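PDB 4H6Q: proline dehydrogenase from Deinococcus radiodurans, which oxidises L-proline to (S)-1-pyrroline-5-carboxylate with FAD as cofactor and a quinone as electron acceptor, the first step of proline breakdown to glutamate. Local coordinates for residues K28-N31 with L32-R35; R152-V155 with G156-A160; K268-A272 with E273-V277; D210-Y213 with R214-F218; A78-V81 with I82-I85. One frame throughout, in Å; residues are numbered along the deposited sequence. Where two conformers were deposited one is given.

Contact 1: K28-N31 with L32-R35; sequences KMWN and LAER
Lys-28 takes part through its backbone: its O accepts from Leu-32 N at 3.0 Å, an ordinary turn of helix 23-33. One residue on, Met-29 does the same for Ala-33; the Leu-32 side chain rests on Phe-291 of helix 288-296, the helix that supplies substrate- and FAD-binding residues. Trp-30 carries most of the contact. The indole is swung toward the next turn by a chi1 of 173°, which sets CG anti to the backbone N, and there the Glu-34 chain crosses it at about a right angle. Glu-34 CG sits over one face, 3.6 Å from the centroid of the Trp-30 five-membered ring, a CH-pi contact, and the carboxylate follows with its plane tilted 30° from that of the ring. Ala-33 CB approaches the six-membered part obliquely, 4.1 Å from Trp-30 CE3, while Trp-287 meets the indole from outside the segments. Without the indole, as with an alanine here, the Glu-34 methylene is likely to lose the face it lies on, and the carboxylate would be freer to swing. The backbone ties the same two residues, Glu-34 N donating to Trp-30 O at 2.8 Å; Asn-31 O is a weak second acceptor for Glu-34 N at 3.4 Å. A water donates to Glu-34 OE1 at 2.8 Å and reaches Asn-31 O more weakly. The chemistry is therefore split along one side chain: the apolar part of Glu-34 is spent on the indole face, whereas its carboxylate also takes a bond from a water, as suits a contact at the protein surface.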
loop_
_atom_site.group_PDB
_atom_site.type_symbol
_atom_site.label_atom_id
_atom_site.label_comp_id
_atom_site.label_asym_id
_atom_site.label_seq_id
_atom_site.Cartn_x
_atom_site.Cartn_y
_atom_site.Cartn_z
ATOM N N LYS A 28 0.985 -8.401 -26.278
ATOM C CA LYS A 28 1.086 -9.571 -25.417
ATOM C C LYS A 28 1.691 -9.263 -24.043
ATOM O O LYS A 28 1.171 -9.796 -23.031
ATOM C CB LYS A 28 1.813 -10.711 -26.120
ATOM C CG LYS A 28 0.999 -11.359 -27.252
ATOM C CD LYS A 28 1.856 -12.491 -27.803
ATOM C CE LYS A 28 1.249 -13.301 -28.956
ATOM N NZ LYS A 28 2.323 -13.928 -29.799
ATOM N N MET A 29 2.703 -8.369 -23.961
ATOM C CA MET A 29 3.264 -8.008 -22.657
ATOM C C MET A 29 2.251 -7.257 -21.824
ATOM O O MET A 29 2.086 -7.540 -20.623
ATOM C CB MET A 29 4.517 -7.175 -22.801
ATOM C CG MET A 29 5.198 -6.880 -21.460
ATOM S SD MET A 29 5.877 -8.410 -20.723
ATOM C CE MET A 29 7.302 -8.747 -21.753
ATOM N N TRP A 30 1.536 -6.327 -22.458
ATOM C CA TRP A 30 0.454 -5.633 -21.770
ATOM C C TRP A 30 -0.657 -6.584 -21.324
ATOM O O TRP A 30 -1.162 -6.451 -20.207
ATOM C CB TRP A 30 -0.084 -4.488 -22.624
ATOM C CG TRP A 30 -1.312 -3.837 -22.042
ATOM C CD1 TRP A 30 -2.533 -3.800 -22.605
ATOM C CD2 TRP A 30 -1.425 -3.159 -20.781
ATOM N NE1 TRP A 30 -3.407 -3.126 -21.798
ATOM C CE2 TRP A 30 -2.759 -2.732 -20.661
ATOM C CE3 TRP A 30 -0.528 -2.864 -19.748
ATOM C CZ2 TRP A 30 -3.226 -2.023 -19.560
ATOM C CZ3 TRP A 30 -0.993 -2.195 -18.635
ATOM C CH2 TRP A 30 -2.323 -1.761 -18.557
ATOM N N ASN A 31 -0.977 -7.594 -22.135
ATOM C CA ASN A 31 -1.985 -8.543 -21.668
ATOM C C ASN A 31 -1.528 -9.280 -20.420
ATOM O O ASN A 31 -2.332 -9.513 -19.518
ATOM C CB ASN A 31 -2.393 -9.569 -22.725
ATOM C CG ASN A 31 -3.038 -8.946 -23.950
ATOM O OD1 ASN A 31 -3.667 -7.871 -23.900
ATOM N ND2 ASN A 31 -2.900 -9.636 -25.064
ATOM N N LEU A 32 -0.251 -9.641 -20.367
ATOM C CA LEU A 32 0.305 -10.242 -19.166
ATOM C C LEU A 32 0.167 -9.260 -17.987
ATOM O O LEU A 32 -0.335 -9.619 -16.901
ATOM C CB LEU A 32 1.766 -10.627 -19.413
ATOM C CG LEU A 32 2.520 -11.307 -18.287
ATOM C CD1 LEU A 32 1.780 -12.582 -17.838
ATOM C CD2 LEU A 32 3.956 -11.643 -18.699
ATOM N N ALA A 33 0.583 -8.014 -18.197
ATOM C CA ALA A 33 0.526 -7.020 -17.122
ATOM C C ALA A 33 -0.886 -6.694 -16.644
ATOM O O ALA A 33 -1.075 -6.322 -15.474
ATOM C CB ALA A 33 1.248 -5.761 -17.528
ATOM N N GLU A 34 -1.868 -6.834 -17.522
ATOM C CA GLU A 34 -3.256 -6.519 -17.190
ATOM C C GLU A 34 -3.834 -7.433 -16.124
ATOM O O GLU A 34 -4.822 -7.082 -15.472
ATOM C CB GLU A 34 -4.127 -6.590 -18.416
ATOM C CG GLU A 34 -4.191 -5.322 -19.214
ATOM C CD GLU A 34 -5.171 -5.454 -20.361
ATOM O OE1 GLU A 34 -5.048 -6.447 -21.116
ATOM O OE2 GLU A 34 -6.075 -4.599 -20.486
ATOM N N ARG A 35 -3.205 -8.567 -15.871
ATOM C CA ARG A 35 -3.603 -9.308 -14.684
ATOM C C ARG A 35 -3.429 -8.507 -13.395
ATOM O O ARG A 35 -4.261 -8.601 -12.456
ATOM C CB ARG A 35 -2.806 -10.605 -14.585
ATOM C CG ARG A 35 -3.060 -11.273 -13.253
ATOM C CD ARG A 35 -2.444 -12.629 -13.226
ATOM N NE ARG A 35 -2.524 -13.196 -11.886
ATOM C CZ ARG A 35 -1.813 -14.241 -11.471
ATOM N NH1 ARG A 35 -0.952 -14.818 -12.304
ATOM N NH2 ARG A 35 -1.958 -14.696 -10.221
HETATM O O HOH W 1 -5.541 -9.128 -20.620
#

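Contact 2: R152-V155 with G156-A160; sequences RTLV and GEFGA
Leu-154 lies alongside Phe-158, both side chains pointing the same way, with CD2 of the leucine 3.8 Å from CE2 of the ring. They sit one turn apart at the C-terminal end of helix 144-158, the helix linking strands 133-136 and 163-168 in a beta-alpha-beta unit of the TIM barrel. Phe-158 also turns the edge of its ring to the backbone: CD2 is 3.5 Å from Leu-154 O, near the ring plane, and that same oxygen accepts from Phe-158 N at 2.9 Å. With CG beside its backbone N (chi1 -63°), the phenylalanine leans back along the helix and reaches Ile-124 and Ala-125 of helix 115-129, where Leu-154 touches Ile-124 too. A serine in place of Phe-158 would probably open a gap beside Leu-154 and weaken the seam between the two helices. On the neighbouring flank Glu-157 runs parallel to Thr-153, its OE2 3.5 Å from the threonine CG2; the other carboxylate oxygen is engaged in a salt bridge to Arg-121, again on helix 115-129. Gly-159 then takes the chain out of the helix with a phi of 99°, a conformation where a CB would collide with the preceding carbonyl oxygen. Its N still donates to Val-155 O at 2.8 Å, and beyond this turn Ala-160 folds back until its CB stands 4.2 Å from Val-155 CG1.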
loop_
_atom_site.group_PDB
_atom_site.type_symbol
_atom_site.label_atom_id
_atom_site.label_comp_id
_atom_site.label_asym_id
_atom_site.label_seq_id
_atom_site.Cartn_x
_atom_site.Cartn_y
_atom_site.Cartn_z
ATOM N N ARG A 152 5.234 10.337 11.259
ATOM C CA ARG A 152 4.908 10.914 12.570
ATOM C C ARG A 152 4.517 12.386 12.422
ATOM O O ARG A 152 3.511 12.831 13.007
ATOM C CB ARG A 152 6.107 10.738 13.511
ATOM C CG ARG A 152 5.933 11.408 14.859
ATOM C CD ARG A 152 7.077 11.066 15.831
ATOM N NE ARG A 152 7.021 9.673 16.275
ATOM C CZ ARG A 152 6.262 9.219 17.273
ATOM N NH1 ARG A 152 5.470 10.054 17.961
ATOM N NH2 ARG A 152 6.287 7.917 17.613
ATOM N N THR A 153 5.272 13.151 11.620
ATOM C CA THR A 153 4.895 14.543 11.365
ATOM C C THR A 153 3.460 14.657 10.779
ATOM O O THR A 153 2.649 15.485 11.215
ATOM C CB THR A 153 5.905 15.197 10.414
ATOM O OG1 THR A 153 7.177 15.208 11.055
ATOM C CG2 THR A 153 5.496 16.625 10.009
ATOM N N LEU A 154 3.160 13.822 9.793
ATOM C CA LEU A 154 1.905 13.910 9.077
ATOM C C LEU A 154 0.733 13.462 9.944
ATOM O O LEU A 154 -0.375 14.037 9.836
ATOM C CB LEU A 154 1.945 13.116 7.761
ATOM C CG LEU A 154 2.898 13.757 6.745
ATOM C CD1 LEU A 154 3.291 12.737 5.672
ATOM C CD2 LEU A 154 2.283 15.042 6.121
ATOM N N VAL A 155 0.928 12.455 10.790
ATOM C CA VAL A 155 -0.123 12.083 11.754
ATOM C C VAL A 155 -0.446 13.279 12.662
ATOM O O VAL A 155 -1.628 13.587 12.935
ATOM C CB VAL A 155 0.287 10.857 12.612
ATOM C CG1 VAL A 155 -0.658 10.663 13.833
ATOM C CG2 VAL A 155 0.291 9.609 11.765
ATOM N N GLY A 156 0.580 13.999 13.109
ATOM C CA GLY A 156 0.382 15.188 13.912
ATOM C C GLY A 156 -0.441 16.265 13.227
ATOM O O GLY A 156 -1.259 16.943 13.864
ATOM N N GLU A 157 -0.235 16.410 11.916
ATOM C CA GLU A 157 -0.950 17.421 11.133
ATOM C C GLU A 157 -2.370 17.066 10.678
ATOM O O GLU A 157 -3.247 17.942 10.648
ATOM C CB GLU A 157 -0.094 17.862 9.943
ATOM C CG GLU A 157 1.180 18.500 10.383
ATOM C CD GLU A 157 2.129 18.790 9.261
ATOM O OE1 GLU A 157 1.805 18.548 8.066
ATOM O OE2 GLU A 157 3.226 19.285 9.602
ATOM N N PHE A 158 -2.618 15.799 10.398
ATOM C CA PHE A 158 -3.858 15.358 9.758
ATOM C C PHE A 158 -4.647 14.329 10.519
ATOM O O PHE A 158 -5.823 14.177 10.228
ATOM C CB PHE A 158 -3.532 14.780 8.332
ATOM C CG PHE A 158 -2.953 15.814 7.411
ATOM C CD1 PHE A 158 -3.771 16.809 6.851
ATOM C CD2 PHE A 158 -1.592 15.840 7.155
ATOM C CE1 PHE A 158 -3.239 17.803 6.025
ATOM C CE2 PHE A 158 -1.047 16.827 6.342
ATOM C CZ PHE A 158 -1.853 17.822 5.783
ATOM N N GLY A 159 -4.020 13.635 11.486
ATOM C CA GLY A 159 -4.715 12.660 12.308
ATOM C C GLY A 159 -4.487 11.231 11.838
ATOM O O GLY A 159 -4.420 10.951 10.614
ATOM N N ALA A 160 -4.414 10.314 12.796
ATOM C CA ALA A 160 -4.233 8.873 12.510
ATOM C C ALA A 160 -5.378 8.253 11.718
ATOM O O ALA A 160 -5.220 7.192 11.143
ATOM C CB ALA A 160 -4.001 8.089 13.820
#

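Contact 3: K268-A272 with E273-V277; sequences KQLAA and EGYRV
Val-277 pushes one methyl, CG2, into the notch between Leu-270 and Ala-271, 3.6 Å from Leu-270 CB and 3.8 Å from Ala-271 N. Tyr-275 meets Leu-270 further out: its CD2 lies 4.0 Å from Leu-270 CD2 as the two side chains slant across one another, and the ring presents its edge to Leu-270 O. The leucine is thus touched at two places along its length by the chain that has just left helix 264-272, and with Val-277 it also packs on Met-258 of the adjacent barrel strand. What folds the chain back is a Schellman motif. Gly-274, at a phi of 93°, donates to Ala-271 O at 3.0 Å, and Tyr-275 N reaches back to Leu-270 O at the same 3.0 Å. Nearer the solvent, the extended Gln-269 chain brings NE2 to Glu-273 OE2 at 3.0 Å; the bond is nearly straight at 172° and arrives from above the carboxylate plane, which stands almost square to the amide. Glu-273 OE1 meanwhile pairs with Lys-241. Its charge would thus be countered by the lysine, while a neutral amide holds the other oxygen and limits how the carboxylate can turn.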
loop_
_atom_site.group_PDB
_atom_site.type_symbol
_atom_site.label_atom_id
_atom_site.label_comp_id
_atom_site.label_asym_id
_atom_site.label_seq_id
_atom_site.Cartn_x
_atom_site.Cartn_y
_atom_site.Cartn_z
ATOM N N LYS A 268 -12.656 -13.026 -2.497
ATOM C CA LYS A 268 -14.099 -13.228 -2.451
ATOM C C LYS A 268 -14.553 -14.037 -1.239
ATOM O O LYS A 268 -15.585 -13.697 -0.619
ATOM C CB LYS A 268 -14.556 -13.865 -3.761
ATOM C CG LYS A 268 -14.447 -12.865 -4.942
ATOM C CD LYS A 268 -14.903 -13.538 -6.259
ATOM C CE LYS A 268 -14.660 -12.660 -7.503
ATOM N NZ LYS A 268 -14.538 -13.473 -8.745
ATOM N N GLN A 269 -13.850 -15.115 -0.913
ATOM C CA GLN A 269 -14.190 -15.970 0.212
ATOM C C GLN A 269 -14.149 -15.231 1.529
ATOM O O GLN A 269 -15.073 -15.332 2.356
ATOM C CB GLN A 269 -13.267 -17.194 0.247
ATOM C CG GLN A 269 -13.482 -18.113 1.522
ATOM C CD GLN A 269 -12.259 -19.046 1.825
ATOM O OE1 GLN A 269 -11.412 -19.278 0.969
ATOM N NE2 GLN A 269 -12.195 -19.577 3.055
ATOM N N LEU A 270 -13.102 -14.461 1.753
ATOM C CA LEU A 270 -12.969 -13.694 2.999
ATOM C C LEU A 270 -14.094 -12.674 3.143
ATOM O O LEU A 270 -14.680 -12.524 4.239
ATOM C CB LEU A 270 -11.599 -12.995 3.037
ATOM C CG LEU A 270 -10.416 -13.944 3.221
ATOM C CD1 LEU A 270 -9.090 -13.219 2.957
ATOM C CD2 LEU A 270 -10.462 -14.514 4.618
ATOM N N ALA A 271 -14.480 -12.017 2.058
ATOM C CA ALA A 271 -15.583 -11.061 2.129
ATOM C C ALA A 271 -16.894 -11.791 2.438
ATOM O O ALA A 271 -17.740 -11.318 3.227
ATOM C CB ALA A 271 -15.706 -10.338 0.790
ATOM N N ALA A 272 -17.082 -12.981 1.881
ATOM C CA ALA A 272 -18.297 -13.746 2.138
ATOM C C ALA A 272 -18.355 -14.214 3.590
ATOM O O ALA A 272 -19.422 -14.428 4.125
ATOM C CB ALA A 272 -18.404 -14.943 1.166
ATOM N N GLU A 273 -17.225 -14.402 4.238
ATOM C CA GLU A 273 -17.151 -14.790 5.646
ATOM C C GLU A 273 -17.313 -13.575 6.559
ATOM O O GLU A 273 -17.368 -13.738 7.779
ATOM C CB GLU A 273 -15.789 -15.469 5.922
ATOM C CG GLU A 273 -15.702 -16.811 5.271
ATOM C CD GLU A 273 -14.349 -17.494 5.433
ATOM O OE1 GLU A 273 -13.408 -16.853 5.921
ATOM O OE2 GLU A 273 -14.222 -18.690 5.056
ATOM N N GLY A 274 -17.407 -12.360 6.002
ATOM C CA GLY A 274 -17.620 -11.175 6.842
ATOM C C GLY A 274 -16.329 -10.492 7.255
ATOM O O GLY A 274 -16.395 -9.557 8.064
ATOM N N TYR A 275 -15.165 -10.908 6.730
ATOM C CA TYR A 275 -13.941 -10.120 6.957
ATOM C C TYR A 275 -13.889 -8.930 6.023
ATOM O O TYR A 275 -14.424 -8.973 4.900
ATOM C CB TYR A 275 -12.698 -10.996 6.750
ATOM C CG TYR A 275 -12.617 -12.137 7.740
ATOM C CD1 TYR A 275 -12.174 -11.913 9.065
ATOM C CD2 TYR A 275 -13.053 -13.398 7.401
ATOM C CE1 TYR A 275 -12.119 -12.938 9.960
ATOM C CE2 TYR A 275 -13.020 -14.449 8.308
ATOM C CZ TYR A 275 -12.564 -14.229 9.584
ATOM O OH TYR A 275 -12.538 -15.292 10.481
ATOM N N ARG A 276 -13.253 -7.868 6.448
ATOM C CA ARG A 276 -12.945 -6.774 5.535
ATOM C C ARG A 276 -11.796 -7.190 4.621
ATOM O O ARG A 276 -10.787 -7.726 5.097
ATOM C CB ARG A 276 -12.494 -5.549 6.321
ATOM C CG ARG A 276 -13.634 -4.894 7.115
ATOM C CD ARG A 276 -13.134 -3.697 7.940
ATOM N NE ARG A 276 -14.302 -3.022 8.542
ATOM C CZ ARG A 276 -14.246 -1.806 9.069
ATOM N NH1 ARG A 276 -13.069 -1.183 9.095
ATOM N NH2 ARG A 276 -15.346 -1.231 9.571
ATOM N N VAL A 277 -11.935 -6.860 3.333
ATOM C CA VAL A 277 -10.891 -7.104 2.346
ATOM C C VAL A 277 -10.738 -5.830 1.519
ATOM O O VAL A 277 -11.729 -5.254 1.061
ATOM C CB VAL A 277 -11.244 -8.262 1.396
ATOM C CG1 VAL A 277 -10.102 -8.509 0.369
ATOM C CG2 VAL A 277 -11.585 -9.541 2.158
#

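Contact 4: D210-Y213 with R214-F218; sequences DQNY and RRLVF
Asn-212 OD1 is gripped by two nitrogens of Arg-215, side-on: NE at 3.1 Å and NH2 at 3.0 Å. The oxygen lies close to the guanidinium plane, and NE approaches it on a lone pair, whereas NH2 comes in tilted from the carbonyl plane. A bend at chi3 of Arg-215 (-74°) turns the guanidinium back along the helix to make this possible, laying one of its faces toward the backbone around Asn-212 N. The other end of the amide is satisfied elsewhere, ND2 donating to Ser-169 O, so this buried asparagine has its rotation fixed from both ends. Arg-214 stays extended and leaves the helix in a different direction. Its NE forms a salt bridge with Asp-239 of helix 234-246, and NH1 adds a weak bond to Asp-210 O at 3.2 Å, an oxygen that also receives a weak bond from Arg-214 N. Asp-210 spends OD1 on a salt bridge to Lys-192, an FAD-binding residue. Tyr-213 meets Val-217 by carbon, CE2 to CG2 at 3.7 Å, and sends its OH to Ala-230 O in a weak hydrogen bond. Tyr-213 and Val-217 pack on Met-190 of the barrel, while the amide turns to the neighbouring loop and helix 174-180: this is helix 206-222 crossing from strand 188-191 to strand 227-230, a beta-alpha-beta unit of the TIM barrel at its FAD site.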
loop_
_atom_site.group_PDB
_atom_site.type_symbol
_atom_site.label_atom_id
_atom_site.label_comp_id
_atom_site.label_asym_id
_atom_site.label_seq_id
_atom_site.Cartn_x
_atom_site.Cartn_y
_atom_site.Cartn_z
ATOM N N ASP A 210 8.346 -15.103 7.894
ATOM C CA ASP A 210 6.945 -15.475 8.155
ATOM C C ASP A 210 6.576 -15.405 9.654
ATOM O O ASP A 210 5.448 -15.007 9.995
ATOM C CB ASP A 210 6.641 -16.877 7.613
ATOM C CG ASP A 210 6.662 -16.931 6.090
ATOM O OD1 ASP A 210 6.688 -15.846 5.440
ATOM O OD2 ASP A 210 6.668 -18.081 5.549
ATOM N N GLN A 211 7.485 -15.819 10.537
ATOM C CA GLN A 211 7.244 -15.695 11.961
ATOM C C GLN A 211 7.182 -14.239 12.395
ATOM O O GLN A 211 6.318 -13.848 13.200
ATOM C CB GLN A 211 8.294 -16.438 12.776
ATOM C CG GLN A 211 7.783 -16.700 14.184
ATOM C CD GLN A 211 6.377 -17.406 14.199
ATOM O OE1 GLN A 211 6.056 -18.289 13.359
ATOM N NE2 GLN A 211 5.554 -17.012 15.149
ATOM N N ASN A 212 8.096 -13.435 11.854
ATOM C CA ASN A 212 8.156 -12.021 12.228
ATOM C C ASN A 212 6.897 -11.311 11.738
ATOM O O ASN A 212 6.429 -10.364 12.382
ATOM C CB ASN A 212 9.423 -11.349 11.678
ATOM C CG ASN A 212 9.781 -10.110 12.446
ATOM O OD1 ASN A 212 9.820 -10.138 13.683
ATOM N ND2 ASN A 212 10.083 -9.017 11.747
ATOM N N TYR A 213 6.345 -11.770 10.606
ATOM C CA TYR A 213 5.081 -11.254 10.102
ATOM C C TYR A 213 3.969 -11.430 11.134
ATOM O O TYR A 213 3.216 -10.468 11.462
ATOM C CB TYR A 213 4.729 -11.926 8.764
ATOM C CG TYR A 213 3.538 -11.283 8.079
ATOM C CD1 TYR A 213 3.716 -10.342 7.075
ATOM C CD2 TYR A 213 2.210 -11.607 8.464
ATOM C CE1 TYR A 213 2.623 -9.730 6.441
ATOM C CE2 TYR A 213 1.143 -11.017 7.842
ATOM C CZ TYR A 213 1.343 -10.076 6.857
ATOM O OH TYR A 213 0.244 -9.462 6.288
ATOM N N ARG A 214 3.846 -12.641 11.665
ATOM C CA ARG A 214 2.872 -12.885 12.720
ATOM C C ARG A 214 3.096 -11.987 13.932
ATOM O O ARG A 214 2.130 -11.443 14.464
ATOM C CB ARG A 214 2.878 -14.357 13.128
ATOM C CG ARG A 214 2.405 -15.287 12.030
ATOM C CD ARG A 214 2.626 -16.739 12.466
ATOM N NE ARG A 214 1.969 -17.713 11.603
ATOM C CZ ARG A 214 2.444 -18.131 10.446
ATOM N NH1 ARG A 214 3.617 -17.664 10.002
ATOM N NH2 ARG A 214 1.757 -19.053 9.755
ATOM N N ARG A 215 4.344 -11.838 14.396
ATOM C CA ARG A 215 4.608 -10.986 15.562
ATOM C C ARG A 215 4.141 -9.559 15.293
ATOM O O ARG A 215 3.545 -8.929 16.167
ATOM C CB ARG A 215 6.112 -11.011 15.953
ATOM C CG ARG A 215 6.599 -12.368 16.428
ATOM C CD ARG A 215 8.014 -12.267 17.032
ATOM N NE ARG A 215 9.019 -12.082 15.988
ATOM C CZ ARG A 215 9.882 -13.021 15.598
ATOM N NH1 ARG A 215 9.877 -14.214 16.195
ATOM N NH2 ARG A 215 10.756 -12.771 14.635
ATOM N N LEU A 216 4.394 -9.030 14.092
ATOM C CA LEU A 216 3.987 -7.658 13.796
ATOM C C LEU A 216 2.453 -7.512 13.868
ATOM O O LEU A 216 1.934 -6.555 14.462
ATOM C CB LEU A 216 4.466 -7.236 12.394
ATOM C CG LEU A 216 5.917 -6.763 12.344
ATOM C CD1 LEU A 216 6.328 -6.699 10.886
ATOM C CD2 LEU A 216 6.067 -5.376 13.017
ATOM N N VAL A 217 1.735 -8.394 13.179
ATOM C CA VAL A 217 0.268 -8.346 13.147
ATOM C C VAL A 217 -0.278 -8.514 14.558
ATOM O O VAL A 217 -1.142 -7.729 14.982
ATOM C CB VAL A 217 -0.293 -9.433 12.209
ATOM C CG1 VAL A 217 -1.818 -9.609 12.394
ATOM C CG2 VAL A 217 0.025 -9.104 10.754
ATOM N N PHE A 218 0.190 -9.530 15.281
ATOM C CA PHE A 218 -0.373 -9.859 16.582
ATOM C C PHE A 218 -0.095 -8.726 17.575
ATOM O O PHE A 218 -0.970 -8.358 18.388
ATOM C CB PHE A 218 0.216 -11.171 17.117
ATOM C CG PHE A 218 -0.162 -12.391 16.312
ATOM C CD1 PHE A 218 -1.136 -12.334 15.309
ATOM C CD2 PHE A 218 0.494 -13.601 16.541
ATOM C CE1 PHE A 218 -1.461 -13.502 14.563
ATOM C CE2 PHE A 218 0.177 -14.770 15.793
ATOM C CZ PHE A 218 -0.796 -14.714 14.813
#

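Contact 5: A78-V81 with I82-I85; sequences ADDV and IKLI
Val-81 and Ile-85 meet on the buried flank of helix 71-90, CG1 of the valine 4.2 Å from CD1 of the isoleucine, the two side chains slanting past each other. The isoleucine also wraps the valine carbonyl: its CG1 comes within 3.4 Å of Val-81 O, the oxygen that accepts from Ile-85 N at 2.9 Å. Ile-82 repeats the pattern one turn earlier, with its CG1 3.5 Å from Ala-78 O. Around the helix, on the side with charged groups, Lys-83 trails its chain back over the preceding turn. The CD carbon stands 3.9 Å from Asp-80 OD1, but the charges themselves stay apart, that same OD1 being 4.5 Å from Lys-83 NZ, beyond a salt bridge. Here chi4 is 18°, close to eclipsed, and this folds NZ inward toward a water. The water donates to Asp-79 O at 2.8 Å and accepts a weak bond from Lys-83 NZ, so the Asp-79 carbonyl serves both Lys-83 N and the water. Further out, Asp-79 OD1 is paired with Arg-122 of helix 115-129, against which Ala-78 and Ile-82 also pack. Val-81 and Leu-84 reach the barrel, touching strands 58-63 and 96-99, and Ile-85 joins them on Val-97. One flank of the helix is thus sealed by hydrocarbon against two barrel strands. On the other, Lys-83 has its weak bond to a water, and the Asp-80 carboxylate is near enough that it may attract the ammonium group mildly, which would probably leave that group fairly mobile.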
loop_
_atom_site.group_PDB
_atom_site.type_symbol
_atom_site.label_atom_id
_atom_site.label_comp_id
_atom_site.label_asym_id
_atom_site.label_seq_id
_atom_site.Cartn_x
_atom_site.Cartn_y
_atom_site.Cartn_z
ATOM N N ALA A 78 2.426 14.234 -7.971
ATOM C CA ALA A 78 1.495 14.563 -6.876
ATOM C C ALA A 78 0.185 15.190 -7.382
ATOM O O ALA A 78 -0.919 14.863 -6.875
ATOM C CB ALA A 78 2.177 15.459 -5.896
ATOM N N ASP A 79 0.297 16.064 -8.401
ATOM C CA ASP A 79 -0.904 16.663 -8.962
ATOM C C ASP A 79 -1.802 15.609 -9.617
ATOM O O ASP A 79 -3.041 15.694 -9.523
ATOM C CB ASP A 79 -0.521 17.751 -9.967
ATOM C CG ASP A 79 0.125 18.960 -9.324
ATOM O OD1 ASP A 79 -0.131 19.202 -8.130
ATOM O OD2 ASP A 79 0.805 19.699 -10.062
ATOM N N ASP A 80 -1.211 14.606 -10.255
ATOM C CA ASP A 80 -1.956 13.499 -10.803
ATOM C C ASP A 80 -2.614 12.614 -9.764
ATOM O O ASP A 80 -3.730 12.124 -9.977
ATOM C CB ASP A 80 -1.067 12.690 -11.735
ATOM C CG ASP A 80 -0.707 13.427 -13.010
ATOM O OD1 ASP A 80 -1.421 14.369 -13.392
ATOM O OD2 ASP A 80 0.271 13.004 -13.670
ATOM N N VAL A 81 -1.990 12.475 -8.604
ATOM C CA VAL A 81 -2.641 11.784 -7.475
ATOM C C VAL A 81 -3.843 12.593 -6.961
ATOM O O VAL A 81 -4.903 12.009 -6.675
ATOM C CB VAL A 81 -1.642 11.495 -6.330
ATOM C CG1 VAL A 81 -2.349 10.875 -5.135
ATOM C CG2 VAL A 81 -0.504 10.567 -6.820
ATOM N N ILE A 82 -3.703 13.926 -6.907
ATOM C CA ILE A 82 -4.849 14.769 -6.546
ATOM C C ILE A 82 -5.968 14.623 -7.567
ATOM O O ILE A 82 -7.151 14.556 -7.182
ATOM C CB ILE A 82 -4.399 16.203 -6.284
ATOM C CG1 ILE A 82 -3.595 16.207 -4.980
ATOM C CG2 ILE A 82 -5.580 17.192 -6.198
ATOM C CD1 ILE A 82 -2.706 17.448 -4.691
ATOM N N LYS A 83 -5.655 14.569 -8.877
ATOM C CA LYS A 83 -6.697 14.366 -9.898
ATOM C C LYS A 83 -7.404 13.035 -9.660
ATOM O O LYS A 83 -8.633 12.913 -9.810
ATOM C CB LYS A 83 -6.096 14.376 -11.312
ATOM C CG LYS A 83 -5.652 15.740 -11.758
ATOM C CD LYS A 83 -5.058 15.659 -13.164
ATOM C CE LYS A 83 -4.389 16.982 -13.570
ATOM N NZ LYS A 83 -4.107 17.842 -12.360
ATOM N N LEU A 84 -6.666 12.011 -9.270
ATOM C CA LEU A 84 -7.263 10.714 -8.946
ATOM C C LEU A 84 -8.225 10.828 -7.778
ATOM O O LEU A 84 -9.328 10.281 -7.808
ATOM C CB LEU A 84 -6.127 9.748 -8.619
ATOM C CG LEU A 84 -6.548 8.423 -7.989
ATOM C CD1 LEU A 84 -7.333 7.567 -8.977
ATOM C CD2 LEU A 84 -5.301 7.707 -7.436
ATOM N N ILE A 85 -7.794 11.486 -6.706
ATOM C CA ILE A 85 -8.659 11.650 -5.526
ATOM C C ILE A 85 -9.938 12.405 -5.899
ATOM O O ILE A 85 -11.046 12.041 -5.454
ATOM C CB ILE A 85 -7.882 12.389 -4.399
ATOM C CG1 ILE A 85 -6.771 11.494 -3.857
ATOM C CG2 ILE A 85 -8.798 12.872 -3.299
ATOM C CD1 ILE A 85 -5.702 12.278 -3.060
HETATM O O HOH W 2 -4.257 18.217 -9.574
#

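From the N terminus the chain meets contact 1 on helix 23-33, then contact 5 on helix 71-90, contact 2 at the end of helix 144-158, contact 4 within helix 206-222 and contact 3 where helix 264-272 gives way to strand 277-283. In each the two segments are consecutive, so none closes a long loop; all follow in series, neither nested nor crossing. Contacts 2 to 5 mark helices packed round the TIM barrel, with contacts 4 and 5 on opposite sides of the chain's centre, about 34 Å between their centres. Contact 1 lies apart, its helix resting on helix 288-296. No two contacts touch.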